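Local coordinates for arginine kinase (Cydia pomonella granulosis virus, PDB 6VVG) that is a protein kinase, probably ATP-dependent and serine/threonine-specific, whose activity relies on a side-to-side dimer centred on the regulatory alpha C helix, at the interface of chains A and B. Sequence-based numbering; all coordinates share one arbitrary frame. Chains: chain A/B, Arginine kinase.

Contact 1: the interface of chains A and B. Residues chain A 10, 14, 80, 82; chain B 10, 14, 79-80.
A:Val80 and B:Val10 meet end-on, and the two-fold related pair A:Val10 and B:Val80 does the same. In each pair a valine of strand 76-82 meets a valine on the N-terminal helix of the other subunit; with the strand pairing between them, they form an apolar part of the dimer interface. On the first side the methyls A:Val80 CG1 and B:Val10 CG1 come to 3.5 Å. On the second, A:Val10 presents both branches to one methyl, with CG2 of A:Val10 lying 3.5 Å from CG1 of B:Val80. That methyl stands opposite the strand nitrogen (B:Val80 chi1 -176°), which directs it to the partner's helix.

Between these pairs the two strands meet in an antiparallel bridge at A:Val80 and B:Val80. Their side chains are neighbours with a common heading, toward the layer of N-terminal helices. The backbones are close here, with the carbonyl oxygen of B:Phe79 3.3 Å from CA of A:Val80; the phenyl ring of B:Phe79 turns away and its residue contributes little buried surface.

The leucines break the two-fold match. B:Leu14, still within its helix, keeps CG beside the backbone nitrogen (chi1 -70°) and lies against A:Val80, whereas in A:Leu14, just beyond the end of helix 5-13, CG swings opposite that nitrogen (chi1 -165°) and the side chain meets B:Val10. B:Leu14 runs antiparallel alongside A:Val80 and sets CD1 3.4 Å from A:Val80 CG1, a tight methyl contact. Little of A:Leu14 is covered; its CD2 meets CG1 of B:Val10 at 3.7 Å, the side chains roughly perpendicular.

A:Asn82 borders this apolar cluster, its side chain set at a slant to B:Val10. The amide offers its nitrogen end to the valine, placing A:Asn82 ND2 3.6 Å from B:Val10 CG2.

Contact 2: the interface of chains A and B. Residues chain A 4, 7; chain B 17, 19.
The backbone carbonyl of B:Tyr17 receives the terminal methyl of A:Ile7 over one of its faces: CD1 of A:Ile7 stands almost directly above the oxygen O of B:Tyr17, 4.2 Å away. The phenol ring lies nearly parallel to that carbonyl plane but extends away from chain A. Neither ring face carries a chain A side chain of this patch; A:Ile7 stays beyond the ring's CB end, and the hydroxyl OH points to the far side. The nearest approach of the tyrosine to A:Ile7 is therefore through its backbone carbonyl oxygen, not the ring. In this part of the dimer interface the start of the N-terminal helix packs on the partner's strand 17-22, to one side of the central strand bridge.

B:Ile19, two residues further along that strand, supplies the main apolar surface. CG1 beside the backbone nitrogen (chi1 -61°) brings the longer branch up against the segment that leads into helix 5-13 of chain A. There B:Ile19 CG1 touches CB of A:Ser4 at 3.8 Å and also packs against CA of A:Ser4, at 3.9 Å. A:Ser4 thus acts here through its carbons. Its hydroxyl OG, opposite the backbone nitrogen (chi1 180°), projects roughly crosswise to the CB contact and to the line toward A:Ile7.

A:Ile7, in the first turn of the helix, approaches B:Ile19 at a slant with CD1, the end of its longer branch. This methyl bridges the two strand residues, reaching the carbonyl of one and the side chain of the other. The spacing is that of ordinary, unstrained van der Waals packing. On the isoleucine side, CD1 of A:Ile7 lies 4.1 Å from CG1 of B:Ile19.

Contact 1: the interface of chains A and B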
ATOM      1  N   VAL A  10      25.014  -0.659  -2.649  1.00 58.62           N
ATOM      2  CA  VAL A  10      24.070  -0.036  -1.729  1.00 51.84           C
ATOM      3  C   VAL A  10      24.807   0.587  -0.554  1.00 53.02           C
ATOM      4  O   VAL A  10      24.591   1.760  -0.211  1.00 60.02           O
ATOM      5  CB  VAL A  10      23.062  -1.075  -1.226  1.00 50.32           C
ATOM      6  CG1 VAL A  10      22.367  -0.459   0.051  1.00 57.58           C
ATOM      7  CG2 VAL A  10      22.126  -1.523  -2.230  1.00 60.16           C
ATOM      8  N   LEU A  14      24.862   4.701  -0.374  1.00 62.58           N
ATOM      9  CA  LEU A  14      24.293   5.310   0.819  1.00 54.40           C
ATOM     10  C   LEU A  14      25.344   5.662   1.863  1.00 40.37           C
ATOM     11  O   LEU A  14      24.979   6.172   2.930  1.00 52.69           O
ATOM     12  CB  LEU A  14      23.246   4.379   1.427  1.00 49.34           C
ATOM     13  CG  LEU A  14      22.278   4.921   2.477  1.00 43.41           C
ATOM     14  CD1 LEU A  14      20.960   5.313   1.876  1.00 47.21           C
ATOM     15  CD2 LEU A  14      22.084   3.828   3.537  1.00 43.63           C
ATOM     16  N   VAL A  80      15.935   2.480   2.578  1.00 15.98           N
ATOM     17  CA  VAL A  80      16.465   1.263   3.172  1.00 17.80           C
ATOM     18  C   VAL A  80      15.585   0.936   4.370  1.00 22.04           C
ATOM     19  O   VAL A  80      15.553   1.697   5.343  1.00 22.90           O
ATOM     20  CB  VAL A  80      17.929   1.414   3.599  1.00 23.47           C
ATOM     21  CG1 VAL A  80      18.415   0.117   4.220  1.00 27.88           C
ATOM     22  CG2 VAL A  80      18.792   1.817   2.418  1.00 23.25           C
ATOM     23  N   ASN A  82      14.847  -1.776   7.431  1.00 18.57           N
ATOM     24  CA  ASN A  82      15.418  -2.852   8.235  1.00 18.57           C
ATOM     25  C   ASN A  82      14.386  -3.301   9.258  1.00 25.73           C
ATOM     26  O   ASN A  82      13.838  -2.475   9.994  1.00 22.34           O
ATOM     27  CB  ASN A  82      16.701  -2.409   8.946  1.00 23.52           C
ATOM     28  CG  ASN A  82      17.818  -2.099   7.983  1.00 38.39           C
ATOM     29  OD1 ASN A  82      18.365  -2.994   7.333  1.00 45.04           O
ATOM     30  ND2 ASN A  82      18.166  -0.825   7.881  1.00 42.80           N
TER
ATOM     31  N   VAL B  10      23.082   1.408   9.194  1.00 43.08           N
ATOM     32  CA  VAL B  10      22.179   0.868   8.180  1.00 39.62           C
ATOM     33  C   VAL B  10      22.982   0.179   7.084  1.00 27.88           C
ATOM     34  O   VAL B  10      22.669  -0.943   6.677  1.00 40.67           O
ATOM     35  CB  VAL B  10      21.269   1.976   7.619  1.00 47.65           C
ATOM     36  CG1 VAL B  10      20.841   1.642   6.201  1.00 48.81           C
ATOM     37  CG2 VAL B  10      20.056   2.161   8.533  1.00 34.59           C
ATOM     38  N   LEU B  14      23.285  -4.310   6.242  1.00 34.80           N
ATOM     39  CA  LEU B  14      23.122  -4.937   4.936  1.00 40.23           C
ATOM     40  C   LEU B  14      24.407  -5.572   4.426  1.00 36.48           C
ATOM     41  O   LEU B  14      24.344  -6.504   3.620  1.00 32.20           O
ATOM     42  CB  LEU B  14      22.631  -3.916   3.925  1.00 40.60           C
ATOM     43  CG  LEU B  14      21.193  -3.464   4.146  1.00 46.84           C
ATOM     44  CD1 LEU B  14      21.061  -1.951   4.014  1.00 50.10           C
ATOM     45  CD2 LEU B  14      20.280  -4.190   3.165  1.00 39.77           C
ATOM     46  N   PHE B  79      14.949  -4.177   2.791  1.00 12.33           N
ATOM     47  CA  PHE B  79      14.503  -3.739   1.475  1.00 14.31           C
ATOM     48  C   PHE B  79      15.283  -2.480   1.128  1.00 17.38           C
ATOM     49  O   PHE B  79      15.315  -1.533   1.920  1.00 11.40           O
ATOM     50  CB  PHE B  79      12.993  -3.474   1.454  1.00 12.08           C
ATOM     51  CG  PHE B  79      12.503  -2.839   0.181  1.00 13.00           C
ATOM     52  CD1 PHE B  79      12.781  -3.407  -1.055  1.00 23.04           C
ATOM     53  CD2 PHE B  79      11.756  -1.675   0.223  1.00 18.82           C
ATOM     54  CE1 PHE B  79      12.324  -2.816  -2.222  1.00 23.70           C
ATOM     55  CE2 PHE B  79      11.297  -1.082  -0.936  1.00 21.01           C
ATOM     56  CZ  PHE B  79      11.580  -1.652  -2.160  1.00 19.85           C
ATOM     57  N   VAL B  80      15.927  -2.485  -0.034  1.00 21.80           N
ATOM     58  CA  VAL B  80      16.704  -1.350  -0.516  1.00 17.42           C
ATOM     59  C   VAL B  80      16.106  -0.911  -1.843  1.00 24.53           C
ATOM     60  O   VAL B  80      16.001  -1.714  -2.778  1.00 19.79           O
ATOM     61  CB  VAL B  80      18.192  -1.699  -0.679  1.00 22.87           C
ATOM     62  CG1 VAL B  80      18.984  -0.461  -1.089  1.00 27.53           C
ATOM     63  CG2 VAL B  80      18.746  -2.296   0.605  1.00 24.47           C
TER

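Contact 2: the interface of chains A and B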
ATOM      1  N   SER A   4      26.125  -9.705  -6.024  1.00 87.38           N
ATOM      2  CA  SER A   4      26.840  -9.431  -4.785  1.00 78.80           C
ATOM      3  C   SER A   4      27.608  -8.110  -4.840  1.00 78.94           C
ATOM      4  O   SER A   4      28.098  -7.665  -3.803  1.00 78.31           O
ATOM      5  CB  SER A   4      27.824 -10.552  -4.393  1.00 74.26           C
ATOM      6  OG  SER A   4      28.496 -10.236  -3.184  1.00 78.03           O
ATOM      7  N   ILE A   7      24.829  -5.400  -3.295  1.00 68.73           N
ATOM      8  CA  ILE A   7      24.812  -5.184  -1.850  1.00 40.42           C
ATOM      9  C   ILE A   7      25.830  -4.123  -1.461  1.00 61.57           C
ATOM     10  O   ILE A   7      25.505  -3.130  -0.798  1.00 61.87           O
ATOM     11  CB  ILE A   7      25.082  -6.502  -1.104  1.00 51.22           C
ATOM     12  CG1 ILE A   7      23.811  -7.345  -1.025  1.00 39.44           C
ATOM     13  CG2 ILE A   7      25.613  -6.219   0.296  1.00 61.08           C
ATOM     14  CD1 ILE A   7      24.064  -8.836  -1.137  1.00 38.01           C
TER
ATOM     15  N   TYR B  17      25.259  -9.663   4.658  1.00 33.54           N
ATOM     16  CA  TYR B  17      24.733 -10.694   3.776  1.00 32.11           C
ATOM     17  C   TYR B  17      25.722 -11.006   2.661  1.00 31.52           C
ATOM     18  O   TYR B  17      26.382 -10.108   2.129  1.00 41.02           O
ATOM     19  CB  TYR B  17      23.398 -10.257   3.169  1.00 22.33           C
ATOM     20  CG  TYR B  17      22.268 -10.109   4.163  1.00 28.52           C
ATOM     21  CD1 TYR B  17      21.553 -11.214   4.598  1.00 34.38           C
ATOM     22  CD2 TYR B  17      21.909  -8.861   4.657  1.00 27.67           C
ATOM     23  CE1 TYR B  17      20.517 -11.085   5.501  1.00 25.07           C
ATOM     24  CE2 TYR B  17      20.875  -8.721   5.565  1.00 27.26           C
ATOM     25  CZ  TYR B  17      20.182  -9.838   5.982  1.00 22.67           C
ATOM     26  OH  TYR B  17      19.151  -9.710   6.885  1.00 23.22           O
ATOM     27  N   ILE B  19      26.013 -13.508  -0.986  1.00 50.17           N
ATOM     28  CA  ILE B  19      25.300 -14.314  -1.965  1.00 43.93           C
ATOM     29  C   ILE B  19      25.958 -15.682  -2.038  1.00 50.34           C
ATOM     30  O   ILE B  19      27.168 -15.795  -2.280  1.00 50.98           O
ATOM     31  CB  ILE B  19      25.310 -13.629  -3.339  1.00 42.97           C
ATOM     32  CG1 ILE B  19      24.601 -12.270  -3.265  1.00 43.30           C
ATOM     33  CG2 ILE B  19      24.696 -14.504  -4.419  1.00 51.30           C
ATOM     34  CD1 ILE B  19      23.105 -12.321  -3.497  1.00 45.57           C
TER

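Contact 1 and contact 2 are centred about 12 Å apart, measured between the centres of their C-alpha atoms, and helix 5-13 of chain A runs through both. Its start and the residue before it lie against strand 17-22 of chain B in contact 2, while A:Val10 further along meets strand 76-82 in contact 1. The N-terminal segment of each subunit is thus laid across its partner's strands, and the two-fold symmetry repeats the exchange. Together with the strand-to-strand bridge, this joins the two subunits along their sides, consistent with the side-to-side dimer on which kinase activity relies.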